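Local coordinates for protein YcaO (Methanopyrus kandleri, PDB 6CIB) that binds ADP and magnesium ions and probably uses ATP to drive thioamidation of a ribosomal peptide backbone, at residues A[85-90]-A[131-136]; A[144-149]-A[354-359]; A[160-165]-A[349-354]; A[167-172]-A[210-215]. One frame throughout, in Å; residues are numbered along the deposited sequence.

Contact 1 of 4, residues A[85-90]-A[131-136]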
# COMPACT_ATOMS: atom_id res chain seq x y z
N ALA A 85 3.20 -13.20 -6.09
CA ALA A 85 3.65 -13.33 -4.71
C ALA A 85 3.55 -14.75 -4.15
O ALA A 85 4.13 -15.05 -3.10
CB ALA A 85 2.88 -12.38 -3.80
N GLU A 86 2.79 -15.62 -4.83
CA GLU A 86 2.68 -17.02 -4.43
C GLU A 86 4.06 -17.69 -4.47
O GLU A 86 4.84 -17.43 -5.41
CB GLU A 86 1.63 -17.76 -5.28
CG GLU A 86 0.20 -17.39 -4.90
CD GLU A 86 -0.88 -18.01 -5.78
OE1 GLU A 86 -0.60 -18.80 -6.70
OE2 GLU A 86 -2.06 -17.70 -5.51
N PRO A 87 4.38 -18.51 -3.45
CA PRO A 87 5.69 -19.16 -3.33
C PRO A 87 6.15 -19.82 -4.63
O PRO A 87 5.38 -20.51 -5.29
CB PRO A 87 5.47 -20.21 -2.25
CG PRO A 87 4.45 -19.60 -1.37
CD PRO A 87 3.52 -18.83 -2.29
N ARG A 88 7.41 -19.56 -4.99
CA ARG A 88 7.95 -20.05 -6.23
C ARG A 88 9.31 -20.66 -5.95
O ARG A 88 10.27 -19.95 -5.60
CB ARG A 88 8.03 -18.92 -7.26
CG ARG A 88 7.33 -19.22 -8.57
CD ARG A 88 7.58 -18.12 -9.58
NE ARG A 88 7.05 -16.84 -9.12
CZ ARG A 88 7.54 -15.65 -9.45
NH1 ARG A 88 8.60 -15.54 -10.25
NH2 ARG A 88 6.97 -14.55 -8.98
N GLU A 89 9.38 -21.99 -6.08
CA GLU A 89 10.59 -22.77 -5.81
C GLU A 89 11.73 -22.40 -6.76
O GLU A 89 12.90 -22.49 -6.39
CB GLU A 89 10.26 -24.27 -5.86
CG GLU A 89 11.28 -25.19 -5.20
CD GLU A 89 11.48 -24.97 -3.71
OE1 GLU A 89 10.52 -24.72 -2.95
OE2 GLU A 89 12.64 -25.07 -3.28
N GLU A 90 11.36 -21.98 -7.97
CA GLU A 90 12.26 -21.43 -8.99
C GLU A 90 13.32 -20.46 -8.45
O GLU A 90 14.49 -20.54 -8.83
CB GLU A 90 11.45 -20.69 -10.07
CG GLU A 90 10.61 -21.57 -10.98
CD GLU A 90 11.40 -22.12 -12.16
OE1 GLU A 90 11.26 -21.57 -13.27
OE2 GLU A 90 12.17 -23.09 -11.97
N GLU A 131 9.46 -13.26 4.04
CA GLU A 131 9.48 -11.81 3.85
C GLU A 131 9.31 -11.42 2.38
O GLU A 131 9.39 -10.24 2.03
CB GLU A 131 10.77 -11.21 4.41
CG GLU A 131 10.89 -11.25 5.93
CD GLU A 131 9.73 -10.55 6.63
OE1 GLU A 131 9.32 -9.45 6.20
OE2 GLU A 131 9.24 -11.11 7.63
N VAL A 132 9.06 -12.41 1.52
CA VAL A 132 8.89 -12.16 0.10
C VAL A 132 7.51 -12.65 -0.36
O VAL A 132 6.73 -11.89 -0.95
CB VAL A 132 10.02 -12.82 -0.74
CG1 VAL A 132 9.77 -12.65 -2.23
CG2 VAL A 132 11.38 -12.23 -0.38
N PHE A 133 7.22 -13.92 -0.06
CA PHE A 133 6.05 -14.59 -0.59
C PHE A 133 4.82 -14.44 0.29
O PHE A 133 4.93 -14.04 1.46
CB PHE A 133 6.35 -16.09 -0.83
CG PHE A 133 7.45 -16.35 -1.83
CD1 PHE A 133 7.34 -15.90 -3.16
CD2 PHE A 133 8.59 -17.07 -1.46
CE1 PHE A 133 8.35 -16.15 -4.08
CE2 PHE A 133 9.59 -17.33 -2.38
CZ PHE A 133 9.47 -16.87 -3.69
N HIS A 134 3.67 -14.75 -0.30
CA HIS A 134 2.39 -14.83 0.41
C HIS A 134 1.46 -15.76 -0.37
O HIS A 134 1.24 -15.52 -1.56
CB HIS A 134 1.75 -13.45 0.58
CG HIS A 134 0.49 -13.48 1.38
ND1 HIS A 134 0.47 -13.75 2.73
CD2 HIS A 134 -0.81 -13.31 1.01
CE1 HIS A 134 -0.77 -13.72 3.17
NE2 HIS A 134 -1.57 -13.46 2.15
N PRO A 135 0.91 -16.81 0.28
CA PRO A 135 1.13 -17.16 1.69
C PRO A 135 2.35 -18.06 1.92
O PRO A 135 2.62 -18.96 1.12
CB PRO A 135 -0.16 -17.91 2.07
CG PRO A 135 -0.69 -18.46 0.78
CD PRO A 135 -0.03 -17.75 -0.38
N TRP A 136 3.08 -17.78 3.00
CA TRP A 136 4.16 -18.64 3.46
C TRP A 136 3.91 -18.96 4.93
O TRP A 136 3.77 -18.05 5.76
CB TRP A 136 5.52 -17.98 3.25
CG TRP A 136 6.67 -18.88 3.53
CD1 TRP A 136 7.18 -19.21 4.76
CD2 TRP A 136 7.44 -19.61 2.57
NE1 TRP A 136 8.23 -20.08 4.62
CE2 TRP A 136 8.41 -20.35 3.29
CE3 TRP A 136 7.41 -19.70 1.17
CZ2 TRP A 136 9.35 -21.17 2.65
CZ3 TRP A 136 8.35 -20.51 0.53
CH2 TRP A 136 9.30 -21.24 1.28
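Pro-87 packs into the corner formed by the Phe-133 and Trp-136 side chains. Its CA stands over one face of the Phe-133 ring, 3.8 Å from the ring centroid and 20° off the normal, in a CH-pi contact, and Arg-88 N lies above the rim of that same face. Val-132 CG1 is centred over the opposite face. Phe-133 CG is anti to its carbonyl carbon (chi1 -61°), which carries the ring out beneath Pro-87. The pyrrolidine ring also crosses the indole obliquely, with Pro-87 CG 3.9 Å from Trp-136 CE3. That CG also lies 3.2 Å from Pro-135 O, beyond the cis peptide between His-134 and Pro-135.

The backbones meet at Ala-85 O, which takes a nearly straight hydrogen bond of 2.9 Å from His-134 N. The donor stands above the carbonyl plane. Phe-133 CA approaches the same oxygen at 3.2 Å, and Glu-86 CA makes a CA-H...O contact of 3.5 Å with His-134 O.

Farther out, the Glu-86 carboxylate reaches Arg-52 and Ser-54, the Arg-88 guanidinium bonds Leu-337 O, and His-134 ND1 pairs with Ser-143. Phe-133 also rests on strand 113-118.

The loop leaving helix 68-85 is thus joined to the loop after strand 124-128 by one conventional hydrogen bond and much proline-aromatic surface, so shape rather than charge carries most of the contact.

Contact 2 of 4, residues A[144-149]-A[354-359]; sequences HTNGLS and ASEYVI. With MG (magnesium ion), chain H.
The tight part centres on the Glu-356 carboxylate, approached by two residues of 144-149. Asn-146 meets it tip to tip: ND2 gives OE2 a straight bond of 2.8 Å (172°), along the anti lone pair of that oxygen and within the amide plane. His-144 adds a weak bond from NE2 to OE1 at 3.3 Å. Its other ring nitrogen, ND1, accepts Asn-146 N in the ring plane at 3.2 Å, which fixes the rotation of the imidazole. Ile-359 covers one face of that ring, CG2 lying 4.0 Å from the centroid, while its CD1 presses on Asn-146 CB at 3.5 Å.

The looser side holds water. One water spans the segments, from Asn-146 ND2 to Ser-355 O; a second, within 144-149, links Thr-145 O, at the start of a type II turn with Gly-147 at its third position, to the magnesium ion. Leu-148 O, at the end of the turn, is itself a ligand at 2.3 Å; two more waters and Glu-81 OE2 also bind the metal.

Gly-147 and Ser-149 pair by backbone with Val-349 and Val-347 of strand 346-351, Arg-350 from that strand forms a salt bridge with Glu-356, and helix 154-177 packs against Asn-146 through Glu-164.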
# COMPACT_ATOMS: atom_id res chain seq x y z
N HIS A 144 2.83 -11.61 4.56
CA HIS A 144 1.88 -10.54 4.21
C HIS A 144 2.29 -9.86 2.90
O HIS A 144 3.26 -10.28 2.26
CB HIS A 144 1.70 -9.53 5.37
CG HIS A 144 2.96 -8.84 5.77
ND1 HIS A 144 3.49 -7.78 5.07
CD2 HIS A 144 3.81 -9.07 6.81
CE1 HIS A 144 4.60 -7.37 5.67
NE2 HIS A 144 4.82 -8.14 6.72
N THR A 145 1.56 -8.82 2.49
CA THR A 145 1.76 -8.19 1.17
C THR A 145 2.22 -6.72 1.22
O THR A 145 2.22 -6.02 0.19
CB THR A 145 0.50 -8.31 0.29
OG1 THR A 145 -0.60 -7.69 0.95
CG2 THR A 145 0.14 -9.78 -0.00
N ASN A 146 2.62 -6.24 2.41
CA ASN A 146 3.15 -4.88 2.52
C ASN A 146 4.40 -4.73 1.67
O ASN A 146 5.37 -5.49 1.82
CB ASN A 146 3.47 -4.50 3.97
CG ASN A 146 3.67 -3.00 4.15
OD1 ASN A 146 2.85 -2.19 3.70
ND2 ASN A 146 4.74 -2.62 4.82
N GLY A 147 4.36 -3.77 0.76
CA GLY A 147 5.45 -3.52 -0.17
C GLY A 147 5.38 -4.27 -1.48
O GLY A 147 6.26 -4.12 -2.32
N LEU A 148 4.34 -5.09 -1.64
CA LEU A 148 4.10 -5.81 -2.89
C LEU A 148 3.40 -4.90 -3.89
O LEU A 148 2.38 -4.29 -3.57
CB LEU A 148 3.28 -7.08 -2.63
CG LEU A 148 2.92 -7.99 -3.80
CD1 LEU A 148 4.15 -8.70 -4.37
CD2 LEU A 148 1.89 -9.00 -3.30
N SER A 149 3.96 -4.81 -5.10
CA SER A 149 3.37 -3.97 -6.15
C SER A 149 3.71 -4.47 -7.55
O SER A 149 4.79 -4.99 -7.79
CB SER A 149 3.82 -2.50 -6.02
OG SER A 149 3.42 -1.97 -4.76
N ALA A 354 11.57 -0.32 8.96
CA ALA A 354 10.27 0.38 8.90
C ALA A 354 9.26 -0.39 9.73
O ALA A 354 9.30 -1.62 9.77
CB ALA A 354 9.78 0.52 7.47
N SER A 355 8.38 0.33 10.42
CA SER A 355 7.40 -0.33 11.28
C SER A 355 6.26 -0.94 10.47
O SER A 355 5.74 -0.31 9.55
CB SER A 355 6.83 0.63 12.31
OG SER A 355 6.05 -0.08 13.25
N GLU A 356 5.89 -2.16 10.85
CA GLU A 356 4.73 -2.84 10.29
C GLU A 356 3.79 -3.30 11.43
O GLU A 356 3.07 -4.29 11.30
CB GLU A 356 5.16 -3.99 9.37
CG GLU A 356 5.90 -3.51 8.11
CD GLU A 356 6.42 -4.64 7.24
OE1 GLU A 356 6.81 -5.71 7.77
OE2 GLU A 356 6.48 -4.44 6.01
N TYR A 357 3.80 -2.51 12.51
CA TYR A 357 2.98 -2.73 13.71
C TYR A 357 1.49 -2.95 13.42
O TYR A 357 0.86 -3.80 14.07
CB TYR A 357 3.18 -1.57 14.70
CG TYR A 357 2.44 -1.72 16.02
CD1 TYR A 357 2.92 -2.59 17.01
CD2 TYR A 357 1.29 -0.97 16.28
CE1 TYR A 357 2.25 -2.72 18.23
CE2 TYR A 357 0.61 -1.10 17.49
CZ TYR A 357 1.10 -1.97 18.46
OH TYR A 357 0.44 -2.11 19.65
N VAL A 358 0.95 -2.19 12.46
CA VAL A 358 -0.46 -2.32 12.04
C VAL A 358 -0.80 -3.68 11.39
O VAL A 358 -1.96 -4.08 11.34
CB VAL A 358 -0.93 -1.15 11.12
CG1 VAL A 358 -0.99 0.15 11.89
CG2 VAL A 358 -0.06 -1.01 9.88
N ILE A 359 0.23 -4.36 10.87
CA ILE A 359 0.08 -5.70 10.30
C ILE A 359 0.29 -6.78 11.37
O ILE A 359 -0.50 -7.71 11.48
CB ILE A 359 0.99 -5.91 9.07
CG1 ILE A 359 0.59 -4.94 7.94
CG2 ILE A 359 0.93 -7.35 8.56
CD1 ILE A 359 1.71 -4.59 7.00
MG MG H . 0.09 -3.83 -3.53
O HOH W 1 0.30 -4.39 -1.39
O HOH W 2 5.71 -0.34 6.68
O HOH W 3 0.71 -1.73 -3.91
O HOH W 4 -2.15 -3.60 -3.50

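Contact 3 of 4, residues A[160-165]-A[349-354]. With ADP (adenosine-5'-diphosphate), chain G.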
# COMPACT_ATOMS: atom_id res chain seq x y z
N GLN A 160 5.56 2.47 -6.08
CA GLN A 160 4.32 2.08 -5.42
C GLN A 160 4.58 1.29 -4.13
O GLN A 160 4.01 1.61 -3.08
CB GLN A 160 3.42 1.29 -6.38
CG GLN A 160 2.00 1.02 -5.87
CD GLN A 160 1.05 2.19 -6.09
OE1 GLN A 160 1.43 3.24 -6.62
NE2 GLN A 160 -0.21 2.01 -5.68
N GLY A 161 5.42 0.26 -4.22
CA GLY A 161 5.79 -0.58 -3.07
C GLY A 161 6.45 0.17 -1.93
O GLY A 161 6.15 -0.08 -0.76
N LEU A 162 7.35 1.10 -2.28
CA LEU A 162 8.09 1.91 -1.29
C LEU A 162 7.18 2.91 -0.58
O LEU A 162 7.24 3.03 0.64
CB LEU A 162 9.25 2.62 -1.96
CG LEU A 162 10.34 3.27 -1.10
CD1 LEU A 162 11.01 2.24 -0.20
CD2 LEU A 162 11.36 3.95 -2.00
N LEU A 163 6.36 3.62 -1.35
CA LEU A 163 5.34 4.51 -0.80
C LEU A 163 4.40 3.79 0.16
O LEU A 163 4.08 4.32 1.22
CB LEU A 163 4.58 5.26 -1.91
CG LEU A 163 5.39 6.35 -2.65
CD1 LEU A 163 4.58 6.96 -3.79
CD2 LEU A 163 5.90 7.45 -1.72
N GLU A 164 3.97 2.57 -0.20
CA GLU A 164 3.15 1.74 0.68
C GLU A 164 3.84 1.44 2.02
O GLU A 164 3.21 1.54 3.09
CB GLU A 164 2.76 0.44 -0.02
CG GLU A 164 1.84 -0.46 0.78
CD GLU A 164 1.31 -1.59 -0.07
OE1 GLU A 164 1.90 -2.69 -0.03
OE2 GLU A 164 0.33 -1.36 -0.82
N VAL A 165 5.13 1.10 1.97
CA VAL A 165 5.92 0.84 3.18
C VAL A 165 6.00 2.09 4.08
O VAL A 165 5.85 1.98 5.30
CB VAL A 165 7.34 0.26 2.85
CG1 VAL A 165 8.19 0.15 4.11
CG2 VAL A 165 7.23 -1.12 2.21
N VAL A 349 9.10 -4.80 -2.07
CA VAL A 349 9.97 -3.83 -1.40
C VAL A 349 9.89 -4.10 0.09
O VAL A 349 8.79 -4.17 0.65
CB VAL A 349 9.56 -2.38 -1.72
CG1 VAL A 349 10.38 -1.37 -0.91
CG2 VAL A 349 9.70 -2.10 -3.21
N ARG A 350 11.05 -4.29 0.71
CA ARG A 350 11.15 -4.38 2.16
C ARG A 350 12.08 -3.28 2.66
O ARG A 350 13.15 -3.04 2.08
CB ARG A 350 11.69 -5.75 2.61
CG ARG A 350 11.06 -6.99 1.97
CD ARG A 350 9.57 -7.14 2.23
NE ARG A 350 9.26 -7.35 3.65
CZ ARG A 350 8.43 -6.61 4.37
NH1 ARG A 350 7.78 -5.59 3.81
NH2 ARG A 350 8.23 -6.90 5.65
N VAL A 351 11.67 -2.60 3.73
CA VAL A 351 12.53 -1.63 4.41
C VAL A 351 12.75 -2.21 5.82
O VAL A 351 11.80 -2.31 6.61
CB VAL A 351 11.92 -0.21 4.41
CG1 VAL A 351 12.85 0.80 5.07
CG2 VAL A 351 11.63 0.25 2.98
N THR A 352 14.00 -2.61 6.10
CA THR A 352 14.30 -3.55 7.21
C THR A 352 13.94 -3.07 8.61
O THR A 352 13.64 -3.89 9.48
CB THR A 352 15.76 -4.03 7.23
OG1 THR A 352 16.64 -2.91 7.40
CG2 THR A 352 16.11 -4.79 5.94
N GLY A 353 13.95 -1.76 8.82
CA GLY A 353 13.56 -1.18 10.11
C GLY A 353 12.34 -0.27 10.06
O GLY A 353 12.10 0.47 11.01
N ALA A 354 11.57 -0.32 8.96
CA ALA A 354 10.27 0.38 8.90
C ALA A 354 9.26 -0.39 9.73
O ALA A 354 9.30 -1.62 9.77
CB ALA A 354 9.78 0.52 7.47
PB ADP G . -2.63 0.12 -4.04
O1B ADP G . -1.26 -0.21 -4.59
O2B ADP G . -2.62 1.14 -2.92
O3B ADP G . -3.53 -1.06 -3.78
PA ADP G . -4.12 0.55 -6.50
O1A ADP G . -4.13 1.78 -7.36
O2A ADP G . -5.45 0.01 -6.07
O3A ADP G . -3.28 1.01 -5.22
O5' ADP G . -3.26 -0.58 -7.26
C5' ADP G . -3.38 -2.00 -7.09
C4' ADP G . -2.24 -2.70 -7.86
O4' ADP G . -2.31 -2.36 -9.25
C3' ADP G . -0.84 -2.25 -7.42
O3' ADP G . 0.10 -3.32 -7.62
C2' ADP G . -0.52 -1.11 -8.37
O2' ADP G . 0.88 -0.88 -8.49
C1' ADP G . -1.16 -1.60 -9.67
N9 ADP G . -1.61 -0.50 -10.55
C8 ADP G . -2.56 0.40 -10.25
N7 ADP G . -2.74 1.27 -11.27
C5 ADP G . -1.91 0.92 -12.26
C6 ADP G . -1.60 1.42 -13.62
N6 ADP G . -2.26 2.50 -14.11
N1 ADP G . -0.65 0.77 -14.33
C2 ADP G . 0.01 -0.31 -13.84
N3 ADP G . -0.22 -0.82 -12.61
C4 ADP G . -1.16 -0.26 -11.79
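The carboxamide of Gln-160 has the nucleotide at its amide nitrogen: NE2 gives ADP O1B a bond of 2.7 Å at 168°, while OE1 accepts a weak bond from Arg-247. The other flat group, the Arg-350 guanidinium, starts from the far side of its strand and forms a salt bridge with Glu-131. Gln-160 CG is anti to the backbone N and the chain bends at chi2 (82°), so that the amide reaches the beta phosphate while CG passes 3.4 Å from ADP O2'. An alanine here would lack the amide and the CG beside the ribose, and would probably weaken the hold on the beta phosphate.

Helix 160-165 packs on strand 349-351, part of a five-stranded antiparallel sheet, their axes 8.0 Å apart and crossing at -35°. Gly-161 lies against Val-349, and a CB on it would stand 3.0 Å from Val-349 CG2, so the glycine permits the close approach.

The rest is methyl against methyl. Leu-162 CD1 sits 3.7 Å from Val-349 CG1 and 3.8 Å from Val-351 CG2. One turn along, Val-165 CG1 meets Val-351 CG2 at 3.6 Å. It also touches Ala-354 CB at 3.7 Å, where a type I turn from Val-351 folds the chain back over the helix. Helix 313-325 packs on Leu-162 and Val-351. Glu-164 is a magnesium ligand of this protein, although it binds none here; its OE1 accepts Gly-147 N.

Contact 4 of 4, residues A[167-172]-A[210-215]; sequences ERDSWS and PSRVEG
A salt bridge carries the charged part of the contact. Arg-212 NH1 gives Asp-169 OD1 a bond of 2.8 Å on the syn lone pair of that oxygen, and the carboxylate and guanidinium planes are only 5° apart. The same nitrogen makes a longer, weak bond to OD2, whose place in the model is less sure. Asp-169 CG is anti to the backbone N, whereas the arginine chain bends at chi3 (108°), so the two side chains cross at about a right angle and the pairing is made through NH1. Both ends have second partners: OD1 also accepts Ser-355 N, and Arg-212 NH2 bonds Asn-366 O. An alanine in place of Arg-212 would remove the guanidinium and its bonds to Asp-169 and Asn-366 O, and would probably leave the buried carboxylate less well balanced in charge and this loop less firmly held.

The uncharged bonds gather at Ser-170. Its OG donates to Pro-210 O at 2.9 Å, from above the carbonyl plane (35° out of it). A water completes the link: it donates to Ser-170 OG at 2.9 Å and to Asp-169 OD2, and accepts from Arg-212 N at 2.9 Å. Within the helix, Ser-172 OG turns back to Arg-168 O at 2.7 Å, sharing that acceptor with Ser-172 N.

Apolar contact is slight across this pair and greater beside it, where Pro-210 packs on Ile-173 and Val-174. Segment 167-172 belongs to helix 154-177, and the loop joining strands 203-209 and 217-224 lies along it, with Val-213 reaching over to helix 313-325.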
# COMPACT_ATOMS: atom_id res chain seq x y z
N GLU A 167 3.81 4.56 4.07
CA GLU A 167 2.42 4.73 4.51
C GLU A 167 2.12 3.91 5.77
O GLU A 167 1.59 4.45 6.76
CB GLU A 167 1.50 4.34 3.35
CG GLU A 167 0.02 4.33 3.67
CD GLU A 167 -0.78 3.58 2.62
OE1 GLU A 167 -0.83 4.04 1.46
OE2 GLU A 167 -1.36 2.53 2.96
N ARG A 168 2.47 2.63 5.75
CA ARG A 168 2.22 1.75 6.89
C ARG A 168 3.16 2.03 8.07
O ARG A 168 2.79 1.79 9.21
CB ARG A 168 2.27 0.27 6.49
CG ARG A 168 1.43 -0.04 5.26
CD ARG A 168 0.03 -0.49 5.58
NE ARG A 168 -0.85 -0.46 4.41
CZ ARG A 168 -0.88 -1.37 3.43
NH1 ARG A 168 -0.05 -2.42 3.43
NH2 ARG A 168 -1.73 -1.21 2.43
N ASP A 169 4.36 2.55 7.78
CA ASP A 169 5.28 3.02 8.83
C ASP A 169 4.66 4.17 9.62
O ASP A 169 4.66 4.14 10.86
CB ASP A 169 6.65 3.40 8.25
CG ASP A 169 7.64 3.85 9.34
OD1 ASP A 169 8.24 2.99 10.02
OD2 ASP A 169 7.82 5.07 9.49
N SER A 170 4.12 5.17 8.90
CA SER A 170 3.40 6.30 9.51
C SER A 170 2.20 5.86 10.33
O SER A 170 2.04 6.27 11.48
CB SER A 170 2.95 7.30 8.44
OG SER A 170 4.02 8.08 7.96
N TRP A 171 1.35 5.02 9.73
CA TRP A 171 0.18 4.47 10.39
C TRP A 171 0.57 3.67 11.65
O TRP A 171 -0.06 3.82 12.69
CB TRP A 171 -0.67 3.66 9.40
CG TRP A 171 -1.95 3.08 9.93
CD1 TRP A 171 -2.64 3.48 11.04
CD2 TRP A 171 -2.71 2.02 9.34
NE1 TRP A 171 -3.76 2.71 11.20
CE2 TRP A 171 -3.84 1.81 10.18
CE3 TRP A 171 -2.55 1.21 8.20
CZ2 TRP A 171 -4.81 0.82 9.91
CZ3 TRP A 171 -3.51 0.23 7.93
CH2 TRP A 171 -4.63 0.05 8.78
N SER A 172 1.62 2.85 11.54
CA SER A 172 2.14 2.07 12.67
C SER A 172 2.64 2.94 13.83
O SER A 172 2.41 2.61 14.98
CB SER A 172 3.25 1.14 12.21
OG SER A 172 2.74 0.15 11.34
N PRO A 210 2.18 11.90 10.81
CA PRO A 210 3.61 12.20 10.87
C PRO A 210 4.39 11.23 9.97
O PRO A 210 4.32 10.01 10.17
CB PRO A 210 3.96 11.98 12.35
CG PRO A 210 2.91 11.04 12.85
CD PRO A 210 1.67 11.48 12.13
N SER A 211 5.07 11.77 8.97
CA SER A 211 5.91 10.98 8.09
C SER A 211 7.35 10.99 8.59
O SER A 211 7.90 12.05 8.91
CB SER A 211 5.84 11.53 6.67
OG SER A 211 6.76 10.87 5.81
N ARG A 212 7.96 9.81 8.65
CA ARG A 212 9.36 9.68 9.03
C ARG A 212 10.31 9.79 7.83
O ARG A 212 11.51 9.66 7.98
CB ARG A 212 9.60 8.36 9.76
CG ARG A 212 8.93 8.27 11.12
CD ARG A 212 8.77 6.81 11.49
NE ARG A 212 9.68 6.42 12.54
CZ ARG A 212 10.00 5.17 12.88
NH1 ARG A 212 9.52 4.11 12.21
NH2 ARG A 212 10.83 4.99 13.89
N VAL A 213 9.75 10.04 6.64
CA VAL A 213 10.53 10.15 5.41
C VAL A 213 10.32 11.53 4.79
O VAL A 213 9.20 11.91 4.44
CB VAL A 213 10.15 9.04 4.38
CG1 VAL A 213 11.01 9.13 3.12
CG2 VAL A 213 10.26 7.65 5.01
N GLU A 214 11.41 12.29 4.65
CA GLU A 214 11.29 13.65 4.14
C GLU A 214 10.97 13.69 2.65
O GLU A 214 11.53 12.92 1.87
CB GLU A 214 12.53 14.48 4.44
CG GLU A 214 12.17 15.95 4.59
CD GLU A 214 13.37 16.85 4.68
OE1 GLU A 214 14.15 16.68 5.63
OE2 GLU A 214 13.51 17.71 3.79
N GLY A 215 10.06 14.59 2.29
CA GLY A 215 9.55 14.69 0.93
C GLY A 215 8.34 13.81 0.65
O GLY A 215 7.73 13.95 -0.41
O HOH W 5 6.81 7.23 7.93

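How the contacts relate
Contact 3 is the buried core, methyl groups between helix 154-177 and the sheet. Contact 2, also buried but polar, lies beside it, between the end of the neighbouring strand 148-150 and the loop after strand 346-351; it shares Ala-354 with contact 3, and its Ser-149 OG packs 3.0 Å from Gly-161 N. Contacts 1 and 4 are only partly buried, with centres about 27 Å apart: contact 1 relies on proline and aromatic surface, contact 4 on charge and water. Contact 4 uses the same helix as contact 3, farther along, and meets contact 2 through Asp-169 and Ser-355. Contact 1 touches contact 2 where Ala-85 CB packs on Leu-148 CD2 at 3.6 Å, next to the magnesium site.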